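Local coordinates for putative branched-chain amino acid aminotransferase IlvE (Streptococcus mutans, PDB 4DQN), which probably catalyses the pyridoxal-phosphate-dependent transfer of the amino group between leucine, isoleucine or valine and 2-oxoglutarate, at residues F16-L21 / T151-P156; S48-A53 / D138-H143; E59-L64 / A186-G191; N80-R85 / P249-Y254; L93-V98 / P131-V136. One frame throughout, in Å; residues are numbered along the deposited sequence.

Contact 1. Residues F16-L21 / T151-P156; sequences FEYHKL and TIFAMP
His19 lies across Met155, their CA atoms 5.2 Å apart, where the irregular segment 16-21 passes strand residues 151-156; the touching parts, 17-21 and 153-156, run 114° apart end to end, with no direct hydrogen bond between them. Two waters do the polar work. One receives the N-H of Leu21 and donates to His19 O and to Ala154 O, the latter at 2.7 Å, and so bridges two carbonyl oxygens that make no bond with each other. The other accepts from Glu17 N, donates to Pro156 O and sits in the plane of the imidazole, 2.8 Å from His19 NE2. One face of that imidazole is covered by the proline: Pro156 CG stands 4.3 Å from the centroid of the His19 ring, almost on the ring normal, a CH-pi contact. Met155 CB packs against the backbone N of His19, while its CG, placed between N and the carbonyl carbon (chi1 64°), reaches Glu17 O at 3.5 Å. Leu21 meets Pro156 tip to tip, CD1 to CD at 3.8 Å, and its CD2 rests on Ala154. Tyr18 crosses Phe153 at about a right angle; Phe153 CE2 lies at the edge of the tyrosine ring, 3.6 Å from Tyr18 CE1. The hydroxyl of Tyr18 is hydrogen-bonded to Glu49 of the second subunit. The whole is a water-bridged N-terminal loop laid over strand 147-157 of the antiparallel sheet, at the dimer interface of this class-IV aminotransferase.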
# COMPACT_ATOMS: atom_id res chain seq x y z
N PHE A 16 -10.59 -10.74 18.38
CA PHE A 16 -10.64 -9.59 17.51
C PHE A 16 -10.69 -10.16 16.10
O PHE A 16 -9.66 -10.57 15.57
CB PHE A 16 -9.39 -8.75 17.72
CG PHE A 16 -9.47 -7.37 17.11
CD1 PHE A 16 -8.95 -7.14 15.85
CD2 PHE A 16 -10.04 -6.32 17.82
CE1 PHE A 16 -9.00 -5.88 15.27
CE2 PHE A 16 -10.10 -5.04 17.26
CZ PHE A 16 -9.58 -4.82 15.98
N GLU A 17 -11.88 -10.23 15.52
CA GLU A 17 -12.03 -10.78 14.18
C GLU A 17 -13.31 -10.26 13.52
O GLU A 17 -14.17 -9.69 14.18
CB GLU A 17 -12.07 -12.30 14.23
CG GLU A 17 -13.35 -12.87 14.77
CD GLU A 17 -13.34 -14.39 14.86
OE1 GLU A 17 -14.22 -14.95 15.53
OE2 GLU A 17 -12.44 -15.02 14.25
N TYR A 18 -13.41 -10.45 12.21
CA TYR A 18 -14.58 -9.99 11.46
C TYR A 18 -15.82 -10.78 11.84
O TYR A 18 -15.76 -11.99 12.00
CB TYR A 18 -14.33 -10.16 9.95
CG TYR A 18 -15.52 -9.70 9.12
CD1 TYR A 18 -15.76 -8.33 8.93
CD2 TYR A 18 -16.39 -10.61 8.54
CE1 TYR A 18 -16.85 -7.89 8.17
CE2 TYR A 18 -17.49 -10.18 7.78
CZ TYR A 18 -17.71 -8.83 7.60
OH TYR A 18 -18.80 -8.40 6.86
N HIS A 19 -16.94 -10.06 11.97
CA HIS A 19 -18.27 -10.65 12.02
C HIS A 19 -19.10 -9.87 11.02
O HIS A 19 -18.92 -8.65 10.89
CB HIS A 19 -18.90 -10.50 13.41
CG HIS A 19 -18.10 -11.10 14.51
ND1 HIS A 19 -18.51 -12.21 15.21
CD2 HIS A 19 -16.90 -10.75 15.04
CE1 HIS A 19 -17.60 -12.53 16.12
NE2 HIS A 19 -16.61 -11.66 16.03
N LYS A 20 -19.99 -10.54 10.31
CA LYS A 20 -20.92 -9.85 9.41
C LYS A 20 -22.20 -9.46 10.13
O LYS A 20 -23.08 -10.29 10.34
CB LYS A 20 -21.24 -10.75 8.21
CG LYS A 20 -22.10 -10.07 7.15
CD LYS A 20 -22.41 -11.06 6.02
CE LYS A 20 -23.67 -10.65 5.28
NZ LYS A 20 -24.41 -11.83 4.75
N LEU A 21 -22.30 -8.19 10.50
CA LEU A 21 -23.46 -7.68 11.23
C LEU A 21 -24.56 -7.25 10.25
O LEU A 21 -24.30 -7.08 9.06
CB LEU A 21 -23.05 -6.52 12.16
CG LEU A 21 -22.74 -6.90 13.62
CD1 LEU A 21 -21.79 -8.07 13.69
CD2 LEU A 21 -22.17 -5.72 14.40
N THR A 151 -17.28 3.66 3.84
CA THR A 151 -18.16 2.73 4.52
C THR A 151 -17.71 2.50 5.96
O THR A 151 -16.52 2.54 6.26
CB THR A 151 -18.27 1.39 3.74
OG1 THR A 151 -19.17 0.50 4.41
CG2 THR A 151 -16.89 0.71 3.58
N ILE A 152 -18.67 2.32 6.87
CA ILE A 152 -18.33 1.86 8.22
C ILE A 152 -19.10 0.60 8.53
O ILE A 152 -20.34 0.61 8.56
CB ILE A 152 -18.67 2.90 9.31
CG1 ILE A 152 -18.06 4.28 9.00
CG2 ILE A 152 -18.18 2.41 10.68
CD1 ILE A 152 -18.31 5.34 10.11
N PHE A 153 -18.37 -0.49 8.78
CA PHE A 153 -18.97 -1.72 9.27
C PHE A 153 -18.47 -2.03 10.68
O PHE A 153 -17.50 -1.42 11.15
CB PHE A 153 -18.77 -2.90 8.30
CG PHE A 153 -17.34 -3.24 7.99
CD1 PHE A 153 -16.67 -2.61 6.95
CD2 PHE A 153 -16.68 -4.25 8.70
CE1 PHE A 153 -15.36 -2.94 6.63
CE2 PHE A 153 -15.36 -4.59 8.40
CZ PHE A 153 -14.70 -3.94 7.36
N ALA A 154 -19.16 -2.94 11.36
CA ALA A 154 -18.91 -3.16 12.79
C ALA A 154 -18.88 -4.63 13.18
O ALA A 154 -19.42 -5.49 12.48
CB ALA A 154 -19.97 -2.42 13.62
N MET A 155 -18.24 -4.92 14.31
CA MET A 155 -18.17 -6.28 14.82
C MET A 155 -17.85 -6.23 16.30
O MET A 155 -17.08 -5.38 16.76
CB MET A 155 -17.10 -7.09 14.08
CG MET A 155 -15.68 -6.58 14.29
SD MET A 155 -14.79 -6.36 12.73
CE MET A 155 -15.66 -4.95 12.04
N PRO A 156 -18.47 -7.12 17.08
CA PRO A 156 -18.14 -7.15 18.50
C PRO A 156 -16.75 -7.76 18.71
O PRO A 156 -16.42 -8.75 18.04
CB PRO A 156 -19.24 -8.04 19.09
CG PRO A 156 -19.62 -8.96 17.96
CD PRO A 156 -19.51 -8.10 16.71
O HOH W 1 -14.44 -10.62 17.37
O HOH W 2 -20.04 -6.38 10.03

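Contact 2. Residues S48-A53 / D138-H143; sequences SESSPA and DVIGVH
Ser50 meets Asp138 and Val139 at a CA separation of 4.9 Å between Ser50 and Asp138. From the CB of Ser50, which packs 4.0 Å from Asp138 CA, the side chain runs to OG, set anti to the backbone N (chi1 -162°). That hydroxyl gives a weak hydrogen bond to Val139 O at 3.0 Å and also touches Ile140 CG1. The backbone of the same serine completes the link: Val139 N donates to Ser50 O at 3.1 Å, approaching from above the carbonyl plane, 36° out of it. Two residues earlier, Ser48 OG donates to Asp138 OD1 at 2.6 Å, almost in line with the C-O bond of the carboxylate, and ties Asp138 to the turn. Farther along the chain, Pro52 crosses Val139 at about a right angle, its CG 3.6 Å from Val139 CG2. Ser48 O accepts from both the N and the OG of Ser51. Around these residues the second subunit closes in: its Tyr18 packs on Ser50 and Asp138, and its Arg24 forms a salt bridge with Glu49. The segment 48-51 is a type I beta turn leading into helix 52-55, pinned to the loop between strands 126-136 and 147-157 at the dimer interface.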
# COMPACT_ATOMS: atom_id res chain seq x y z
N SER A 48 -15.25 -1.56 -9.46
CA SER A 48 -14.58 -1.79 -10.74
C SER A 48 -13.30 -2.60 -10.59
O SER A 48 -12.52 -2.37 -9.66
CB SER A 48 -14.25 -0.44 -11.38
OG SER A 48 -13.54 -0.65 -12.59
N GLU A 49 -13.08 -3.53 -11.52
CA GLU A 49 -11.84 -4.29 -11.59
C GLU A 49 -10.64 -3.35 -11.68
O GLU A 49 -9.50 -3.73 -11.40
CB GLU A 49 -11.87 -5.22 -12.81
CG GLU A 49 -11.93 -4.47 -14.16
CD GLU A 49 -12.23 -5.39 -15.31
OE1 GLU A 49 -12.27 -6.62 -15.09
OE2 GLU A 49 -12.43 -4.89 -16.45
N SER A 50 -10.90 -2.11 -12.09
CA SER A 50 -9.84 -1.13 -12.27
C SER A 50 -9.78 -0.10 -11.15
O SER A 50 -9.20 0.98 -11.34
CB SER A 50 -10.05 -0.40 -13.60
OG SER A 50 -8.84 0.22 -13.96
N SER A 51 -10.37 -0.42 -9.99
CA SER A 51 -10.40 0.51 -8.85
C SER A 51 -8.99 0.81 -8.32
O SER A 51 -8.25 -0.11 -7.99
CB SER A 51 -11.21 -0.08 -7.68
OG SER A 51 -12.59 -0.23 -8.01
N PRO A 52 -8.64 2.11 -8.19
CA PRO A 52 -7.34 2.49 -7.61
C PRO A 52 -7.07 1.92 -6.22
O PRO A 52 -5.91 1.76 -5.87
CB PRO A 52 -7.43 4.02 -7.53
CG PRO A 52 -8.31 4.38 -8.71
CD PRO A 52 -9.38 3.28 -8.71
N ALA A 53 -8.10 1.60 -5.43
CA ALA A 53 -7.84 0.98 -4.13
C ALA A 53 -7.14 -0.37 -4.31
O ALA A 53 -6.37 -0.79 -3.44
CB ALA A 53 -9.14 0.82 -3.34
N ASP A 138 -12.86 3.67 -12.54
CA ASP A 138 -11.91 3.14 -13.53
C ASP A 138 -10.62 3.96 -13.67
O ASP A 138 -10.67 5.10 -14.13
CB ASP A 138 -12.59 3.05 -14.89
CG ASP A 138 -13.90 2.30 -14.84
OD1 ASP A 138 -14.08 1.48 -13.91
OD2 ASP A 138 -14.75 2.52 -15.73
N VAL A 139 -9.48 3.40 -13.29
CA VAL A 139 -8.21 4.10 -13.49
C VAL A 139 -7.12 3.10 -13.85
O VAL A 139 -6.81 2.19 -13.08
CB VAL A 139 -7.74 4.86 -12.24
CG1 VAL A 139 -6.33 5.42 -12.46
CG2 VAL A 139 -8.70 5.99 -11.90
N ILE A 140 -6.51 3.27 -15.02
CA ILE A 140 -5.39 2.39 -15.35
C ILE A 140 -3.98 3.03 -15.22
O ILE A 140 -3.09 2.42 -14.65
CB ILE A 140 -5.62 1.59 -16.66
CG1 ILE A 140 -6.37 0.30 -16.32
CG2 ILE A 140 -4.29 1.20 -17.30
CD1 ILE A 140 -5.58 -0.66 -15.41
N GLY A 141 -3.75 4.23 -15.72
CA GLY A 141 -2.47 4.87 -15.40
C GLY A 141 -2.49 5.45 -13.98
O GLY A 141 -3.49 6.05 -13.60
N VAL A 142 -1.42 5.28 -13.21
CA VAL A 142 -1.43 5.69 -11.79
C VAL A 142 -1.88 7.15 -11.55
O VAL A 142 -1.28 8.09 -12.06
CB VAL A 142 -0.08 5.40 -11.07
CG1 VAL A 142 1.10 6.05 -11.79
CG2 VAL A 142 -0.15 5.86 -9.61
N HIS A 143 -2.95 7.30 -10.77
CA HIS A 143 -3.66 8.57 -10.67
C HIS A 143 -4.77 8.41 -9.62
O HIS A 143 -5.25 7.30 -9.41
CB HIS A 143 -4.28 8.88 -12.04
CG HIS A 143 -4.82 10.27 -12.17
ND1 HIS A 143 -6.16 10.56 -12.05
CD2 HIS A 143 -4.19 11.44 -12.43
CE1 HIS A 143 -6.34 11.86 -12.22
NE2 HIS A 143 -5.16 12.42 -12.45

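Contact 3. Residues E59-L64 / A186-G191; sequences EAFEGL and AAKVGG
Lys188 and Phe61 are brought together by two torsions: CG of Lys188 stands anti to its backbone N (chi1 -156°), and CG of Phe61 lies between N and the carbonyl carbon (chi1 71°). This is the cofactor-lysine region of the class-IV aminotransferase fold, Lys188 being the predicted site of pyridoxal phosphate attachment, although no cofactor is bound to it here. The lysine chain crosses the phenylalanine at about a right angle. Its CG sits over the centre of one ring face, 4.2 Å from the centroid in a CH-pi contact, and farther out CE comes 3.5 Å from Phe61 CE1. The terminal amine is hydrogen-bonded to Tyr193, whose ring also meets that of Phe61. Glu62 crosses the same chain, OE2 lying 3.9 Å from Lys188 CD, but its carboxylate is engaged by Arg85 and Asn82 rather than by the amine. Lys188 is also the centre of an inverse gamma turn, and its carbonyl meets the strand: Phe61 N donates to Lys188 O at 3.1 Å, nearly along the C=O axis. Beyond it Val189 CG1 presses on Glu59 O at 3.3 Å, a buried carbonyl without any hydrogen-bonding partner in the model. The side chain of Glu59, extended beyond CG, brings OE1 to 3.2 Å from Gly190 CA.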
# COMPACT_ATOMS: atom_id res chain seq x y z
N GLU A 59 -6.31 3.71 -0.51
CA GLU A 59 -7.22 3.18 0.50
C GLU A 59 -6.74 3.61 1.88
O GLU A 59 -5.54 3.82 2.11
CB GLU A 59 -7.23 1.65 0.42
CG GLU A 59 -5.84 1.04 0.66
CD GLU A 59 -5.80 -0.45 0.45
OE1 GLU A 59 -5.12 -1.14 1.25
OE2 GLU A 59 -6.42 -0.94 -0.52
N ALA A 60 -7.69 3.75 2.81
CA ALA A 60 -7.39 4.16 4.16
C ALA A 60 -8.47 3.62 5.08
O ALA A 60 -9.60 3.37 4.65
CB ALA A 60 -7.34 5.67 4.26
N PHE A 61 -8.13 3.45 6.35
CA PHE A 61 -9.15 2.99 7.28
C PHE A 61 -8.96 3.62 8.65
O PHE A 61 -7.96 4.27 8.91
CB PHE A 61 -9.20 1.46 7.35
CG PHE A 61 -8.01 0.83 8.04
CD1 PHE A 61 -8.03 0.56 9.41
CD2 PHE A 61 -6.89 0.47 7.31
CE1 PHE A 61 -6.95 -0.04 10.04
CE2 PHE A 61 -5.79 -0.13 7.93
CZ PHE A 61 -5.82 -0.39 9.30
N GLU A 62 -9.98 3.45 9.49
CA GLU A 62 -9.91 3.86 10.88
C GLU A 62 -10.37 2.71 11.75
O GLU A 62 -10.81 1.65 11.25
CB GLU A 62 -10.76 5.10 11.12
CG GLU A 62 -10.00 6.38 10.88
CD GLU A 62 -8.84 6.55 11.85
OE1 GLU A 62 -8.94 6.07 13.01
OE2 GLU A 62 -7.83 7.17 11.46
N GLY A 63 -10.25 2.90 13.05
CA GLY A 63 -10.69 1.91 14.01
C GLY A 63 -11.07 2.64 15.28
O GLY A 63 -10.29 3.45 15.80
N LEU A 64 -12.27 2.38 15.77
CA LEU A 64 -12.74 3.02 17.00
C LEU A 64 -13.79 2.14 17.62
O LEU A 64 -14.37 1.28 16.95
CB LEU A 64 -13.26 4.44 16.73
CG LEU A 64 -14.50 4.67 15.85
CD1 LEU A 64 -15.08 6.06 16.07
CD2 LEU A 64 -14.21 4.44 14.35
N ALA A 186 2.75 8.01 8.40
CA ALA A 186 1.90 8.79 9.30
C ALA A 186 0.44 8.79 8.83
O ALA A 186 -0.42 9.51 9.36
CB ALA A 186 2.43 10.22 9.42
N ALA A 187 0.17 7.97 7.81
CA ALA A 187 -1.17 7.82 7.25
C ALA A 187 -1.65 6.39 7.47
O ALA A 187 -0.91 5.44 7.22
CB ALA A 187 -1.15 8.17 5.75
N LYS A 188 -2.89 6.22 7.94
CA LYS A 188 -3.43 4.87 8.18
C LYS A 188 -3.88 4.25 6.86
O LYS A 188 -5.09 4.21 6.56
CB LYS A 188 -4.59 4.93 9.18
CG LYS A 188 -4.85 3.63 9.94
CD LYS A 188 -5.67 3.92 11.19
CE LYS A 188 -5.95 2.67 12.00
NZ LYS A 188 -4.71 2.03 12.51
N VAL A 189 -2.92 3.76 6.08
CA VAL A 189 -3.23 3.21 4.76
C VAL A 189 -2.72 1.78 4.62
O VAL A 189 -1.73 1.39 5.24
CB VAL A 189 -2.63 4.09 3.63
CG1 VAL A 189 -3.19 5.48 3.71
CG2 VAL A 189 -1.11 4.15 3.74
N GLY A 190 -3.41 1.00 3.79
CA GLY A 190 -3.06 -0.40 3.58
C GLY A 190 -1.60 -0.67 3.24
O GLY A 190 -1.06 -1.72 3.62
N GLY A 191 -0.96 0.25 2.52
CA GLY A 191 0.41 0.03 2.09
C GLY A 191 1.37 -0.23 3.24
O GLY A 191 2.28 -1.07 3.13

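Contact 4. Residues N80-R85 / P249-Y254; sequences NMNAER and PSVTKY
Met81 and Val251 carry the apolar part of the contact, their CA atoms 6.5 Å apart. Met81 CB touches both methyls of Val251, CG1 at 3.8 Å, and the thioether chain then bends at chi2 and chi3 to bring CE to 4.0 Å from Tyr254 CD2, the two side chains crossing at about a right angle. From the next helical position the amide of Asn82 meets the CG2 methyl of Val251, with Asn82 ND2 3.9 Å from that carbon; its polar end is held by Glu62. The contact thus lies between helix 79-92 and the N-terminus of helix 251-262, where Ser250 is the N-cap: Ser250 OG accepts from Lys253 N at 2.9 Å. Polar bonding across the contact comes from Arg85. Its NH1 donates to Pro249 O at 3.1 Å, with the nitrogen 44° above the carbonyl plane and the oxygen 21° out of the guanidinium plane. One face of the guanidinium takes Val251 CG2, 4.4 Å from Arg85 CZ. The side chain of the same arginine packs on Lys188, the predicted cofactor lysine, and its NE forms a salt bridge with Glu62.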
# COMPACT_ATOMS: atom_id res chain seq x y z
N ASN A 80 -14.08 12.24 17.00
CA ASN A 80 -13.57 13.42 16.30
C ASN A 80 -12.09 13.27 15.95
O ASN A 80 -11.64 13.74 14.89
CB ASN A 80 -13.77 14.69 17.14
CG ASN A 80 -12.99 14.64 18.44
OD1 ASN A 80 -13.11 13.69 19.22
ND2 ASN A 80 -12.18 15.67 18.69
N MET A 81 -11.34 12.61 16.83
CA MET A 81 -9.91 12.39 16.58
C MET A 81 -9.68 11.42 15.43
O MET A 81 -8.80 11.64 14.59
CB MET A 81 -9.21 11.88 17.84
CG MET A 81 -9.18 12.88 18.99
SD MET A 81 -8.20 14.36 18.67
CE MET A 81 -6.56 13.67 18.90
N ASN A 82 -10.45 10.34 15.38
CA ASN A 82 -10.39 9.43 14.23
C ASN A 82 -10.75 10.12 12.91
O ASN A 82 -10.15 9.84 11.86
CB ASN A 82 -11.31 8.23 14.45
CG ASN A 82 -10.95 7.46 15.69
OD1 ASN A 82 -11.46 7.74 16.78
ND2 ASN A 82 -10.05 6.48 15.53
N ALA A 83 -11.75 11.00 12.95
CA ALA A 83 -12.18 11.70 11.74
C ALA A 83 -11.08 12.61 11.22
O ALA A 83 -10.86 12.71 10.01
CB ALA A 83 -13.46 12.52 12.03
N GLU A 84 -10.39 13.29 12.13
CA GLU A 84 -9.34 14.23 11.75
C GLU A 84 -8.13 13.48 11.23
O GLU A 84 -7.48 13.92 10.28
CB GLU A 84 -9.00 15.16 12.93
CG GLU A 84 -10.17 16.07 13.30
CD GLU A 84 -9.91 16.99 14.50
OE1 GLU A 84 -8.83 16.88 15.13
OE2 GLU A 84 -10.80 17.83 14.80
N ARG A 85 -7.84 12.33 11.83
CA ARG A 85 -6.75 11.51 11.34
C ARG A 85 -7.04 10.95 9.94
O ARG A 85 -6.15 10.92 9.07
CB ARG A 85 -6.41 10.38 12.32
CG ARG A 85 -5.21 9.54 11.88
CD ARG A 85 -4.75 8.56 12.94
NE ARG A 85 -5.73 7.51 13.21
CZ ARG A 85 -5.57 6.53 14.11
NH1 ARG A 85 -4.47 6.48 14.84
NH2 ARG A 85 -6.52 5.61 14.28
N PRO A 249 0.12 8.49 14.39
CA PRO A 249 -0.24 9.01 15.72
C PRO A 249 -1.57 8.41 16.22
O PRO A 249 -2.63 8.76 15.69
CB PRO A 249 -0.39 10.52 15.48
CG PRO A 249 -0.64 10.67 13.98
CD PRO A 249 -0.39 9.34 13.30
N SER A 250 -1.51 7.52 17.21
CA SER A 250 -2.73 6.87 17.70
C SER A 250 -3.54 7.77 18.64
O SER A 250 -2.99 8.60 19.37
CB SER A 250 -2.44 5.50 18.33
OG SER A 250 -2.12 5.58 19.70
N VAL A 251 -4.86 7.62 18.59
CA VAL A 251 -5.75 8.36 19.49
C VAL A 251 -5.45 7.94 20.93
O VAL A 251 -5.48 8.75 21.87
CB VAL A 251 -7.22 8.10 19.14
CG1 VAL A 251 -8.15 8.95 19.99
CG2 VAL A 251 -7.47 8.39 17.67
N THR A 252 -5.14 6.66 21.10
CA THR A 252 -4.81 6.12 22.41
C THR A 252 -3.57 6.80 23.00
O THR A 252 -3.56 7.16 24.18
CB THR A 252 -4.63 4.60 22.34
OG1 THR A 252 -5.75 4.03 21.65
CG2 THR A 252 -4.57 3.99 23.74
N LYS A 253 -2.55 7.01 22.18
CA LYS A 253 -1.33 7.69 22.63
C LYS A 253 -1.59 9.12 23.11
O LYS A 253 -1.09 9.52 24.16
CB LYS A 253 -0.26 7.71 21.53
CG LYS A 253 0.79 8.78 21.80
CD LYS A 253 1.84 8.88 20.71
CE LYS A 253 1.37 9.72 19.53
NZ LYS A 253 2.45 9.75 18.49
N TYR A 254 -2.36 9.88 22.34
CA TYR A 254 -2.65 11.25 22.74
C TYR A 254 -3.46 11.26 24.02
O TYR A 254 -3.22 12.10 24.90
CB TYR A 254 -3.39 12.00 21.62
CG TYR A 254 -2.46 12.36 20.48
CD1 TYR A 254 -1.17 12.80 20.74
CD2 TYR A 254 -2.86 12.22 19.16
CE1 TYR A 254 -0.31 13.12 19.73
CE2 TYR A 254 -2.00 12.54 18.12
CZ TYR A 254 -0.72 12.99 18.42
OH TYR A 254 0.16 13.31 17.41

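Contact 5. Residues L93-V98 / P131-V136; sequences LLMPQV and PLLIGV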
# COMPACT_ATOMS: atom_id res chain seq x y z
N LEU A 93 -3.09 10.75 0.40
CA LEU A 93 -3.35 9.85 -0.72
C LEU A 93 -4.25 10.48 -1.78
O LEU A 93 -4.77 9.77 -2.65
CB LEU A 93 -3.99 8.56 -0.22
CG LEU A 93 -3.01 7.41 0.02
CD1 LEU A 93 -2.03 7.71 1.12
CD2 LEU A 93 -3.80 6.15 0.33
N LEU A 94 -4.42 11.80 -1.71
CA LEU A 94 -5.24 12.52 -2.68
C LEU A 94 -6.67 11.98 -2.76
O LEU A 94 -7.24 11.89 -3.85
CB LEU A 94 -4.58 12.46 -4.08
CG LEU A 94 -3.65 13.60 -4.50
CD1 LEU A 94 -2.96 14.21 -3.31
CD2 LEU A 94 -2.62 13.13 -5.53
N MET A 95 -7.23 11.61 -1.61
CA MET A 95 -8.63 11.20 -1.52
C MET A 95 -9.40 12.36 -0.90
O MET A 95 -8.85 13.07 -0.07
CB MET A 95 -8.79 9.94 -0.64
CG MET A 95 -8.07 8.70 -1.21
SD MET A 95 -8.63 7.12 -0.52
CE MET A 95 -7.71 7.16 1.00
N PRO A 96 -10.67 12.55 -1.31
CA PRO A 96 -11.47 13.64 -0.72
C PRO A 96 -11.74 13.36 0.75
O PRO A 96 -11.98 12.20 1.12
CB PRO A 96 -12.78 13.58 -1.50
CG PRO A 96 -12.84 12.15 -2.07
CD PRO A 96 -11.39 11.82 -2.36
N GLN A 97 -11.73 14.40 1.58
CA GLN A 97 -11.96 14.21 3.00
C GLN A 97 -13.41 13.84 3.32
O GLN A 97 -14.35 14.27 2.66
CB GLN A 97 -11.59 15.49 3.76
CG GLN A 97 -10.10 15.80 3.82
CD GLN A 97 -9.82 17.03 4.65
OE1 GLN A 97 -10.69 17.48 5.40
NE2 GLN A 97 -8.63 17.59 4.52
N VAL A 98 -13.58 13.02 4.36
CA VAL A 98 -14.90 12.80 4.95
C VAL A 98 -14.98 13.78 6.11
O VAL A 98 -14.18 13.68 7.05
CB VAL A 98 -15.02 11.36 5.49
CG1 VAL A 98 -16.33 11.18 6.28
CG2 VAL A 98 -14.96 10.35 4.35
N PRO A 131 -14.25 2.10 9.79
CA PRO A 131 -14.46 2.98 8.64
C PRO A 131 -13.40 2.70 7.59
O PRO A 131 -12.24 2.42 7.92
CB PRO A 131 -14.28 4.40 9.23
CG PRO A 131 -14.44 4.22 10.73
CD PRO A 131 -13.89 2.86 11.01
N LEU A 132 -13.80 2.74 6.32
CA LEU A 132 -12.90 2.44 5.21
C LEU A 132 -13.19 3.45 4.13
O LEU A 132 -14.36 3.73 3.84
CB LEU A 132 -13.18 1.03 4.68
CG LEU A 132 -12.48 0.58 3.40
CD1 LEU A 132 -11.02 0.27 3.67
CD2 LEU A 132 -13.17 -0.64 2.83
N LEU A 133 -12.13 3.99 3.52
CA LEU A 133 -12.24 5.00 2.48
C LEU A 133 -11.40 4.53 1.31
O LEU A 133 -10.17 4.41 1.44
CB LEU A 133 -11.71 6.35 3.00
CG LEU A 133 -11.65 7.53 2.03
CD1 LEU A 133 -13.06 7.86 1.51
CD2 LEU A 133 -11.02 8.77 2.73
N ILE A 134 -12.03 4.26 0.17
CA ILE A 134 -11.34 3.66 -0.96
C ILE A 134 -11.60 4.36 -2.28
O ILE A 134 -12.72 4.81 -2.56
CB ILE A 134 -11.71 2.17 -1.13
CG1 ILE A 134 -13.23 1.97 -1.08
CG2 ILE A 134 -11.03 1.31 -0.06
CD1 ILE A 134 -13.65 0.53 -1.46
N GLY A 135 -10.56 4.45 -3.11
CA GLY A 135 -10.70 4.92 -4.48
C GLY A 135 -11.25 3.82 -5.37
O GLY A 135 -10.67 2.73 -5.45
N VAL A 136 -12.36 4.10 -6.05
CA VAL A 136 -13.00 3.13 -6.94
C VAL A 136 -13.18 3.71 -8.34
O VAL A 136 -12.50 4.67 -8.71
CB VAL A 136 -14.32 2.59 -6.35
CG1 VAL A 136 -14.03 1.84 -5.05
CG2 VAL A 136 -15.34 3.73 -6.08
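Met95 and Leu133 form the tight part of this contact, meeting tip to tip. Met95 SD lies 4.0 Å from Leu133 CG and 3.7 Å from Leu133 O; the bend at chi3 (-81°) then turns CE to 4.1 Å from Leu133 CD2, so sulfur and methyl both bear on one residue. SD of Met95 also lies 4.2 Å from Gly135 N. Leu133, its CG anti to the backbone N (chi1 176°), is the centre of the contact, and Leu86 and Ala90 of helix 79-92 pack on it as well. Toward Val98 the fit is looser: Val98 CG2 stands 4.2 Å from Leu133 CD1, and between these two positions the chain offers a carbonyl, Pro96 O, 3.9 Å from Leu133 CD2. The proline ring itself stays farther off, and at Gln97 the side chain points away from the strand on the exposed side, its amide bonded to Asp91. The loop begins at a Schellman motif ending helix 79-92, with Leu94 at positive phi, and leads on to helix 100-113. No hydrogen bond crosses the contact, and Pro96 O is buried without a partner in the model; the loop is therefore joined to strand 126-136 here by dispersion contacts of the methionine thioether and the valine and leucine methyls.

How the contacts relate
Contacts 1, 3 and 5 share the antiparallel sheet, in which strand 126-136 of contact 5 lies between strand 147-157 of contact 1 and strand 59-68 of contact 3. The centres of contacts 3 and 5 are about 10 Å apart, those of contacts 1 and 5 about 19 Å. Contact 2, its centre about 14 Å from that of contact 5, uses the loop between strands 126-136 and 147-157; Ala53 N probably bonds to Gly135 O. Contact 5 closes the shortest loop, within the spans of the other four. Centres of contacts 3 and 4 are about 12 Å apart; Arg85, bonded to Glu62 and Pro249, ties the sheet to helix 251-262 beside Lys188. All but contact 4 touch the second subunit.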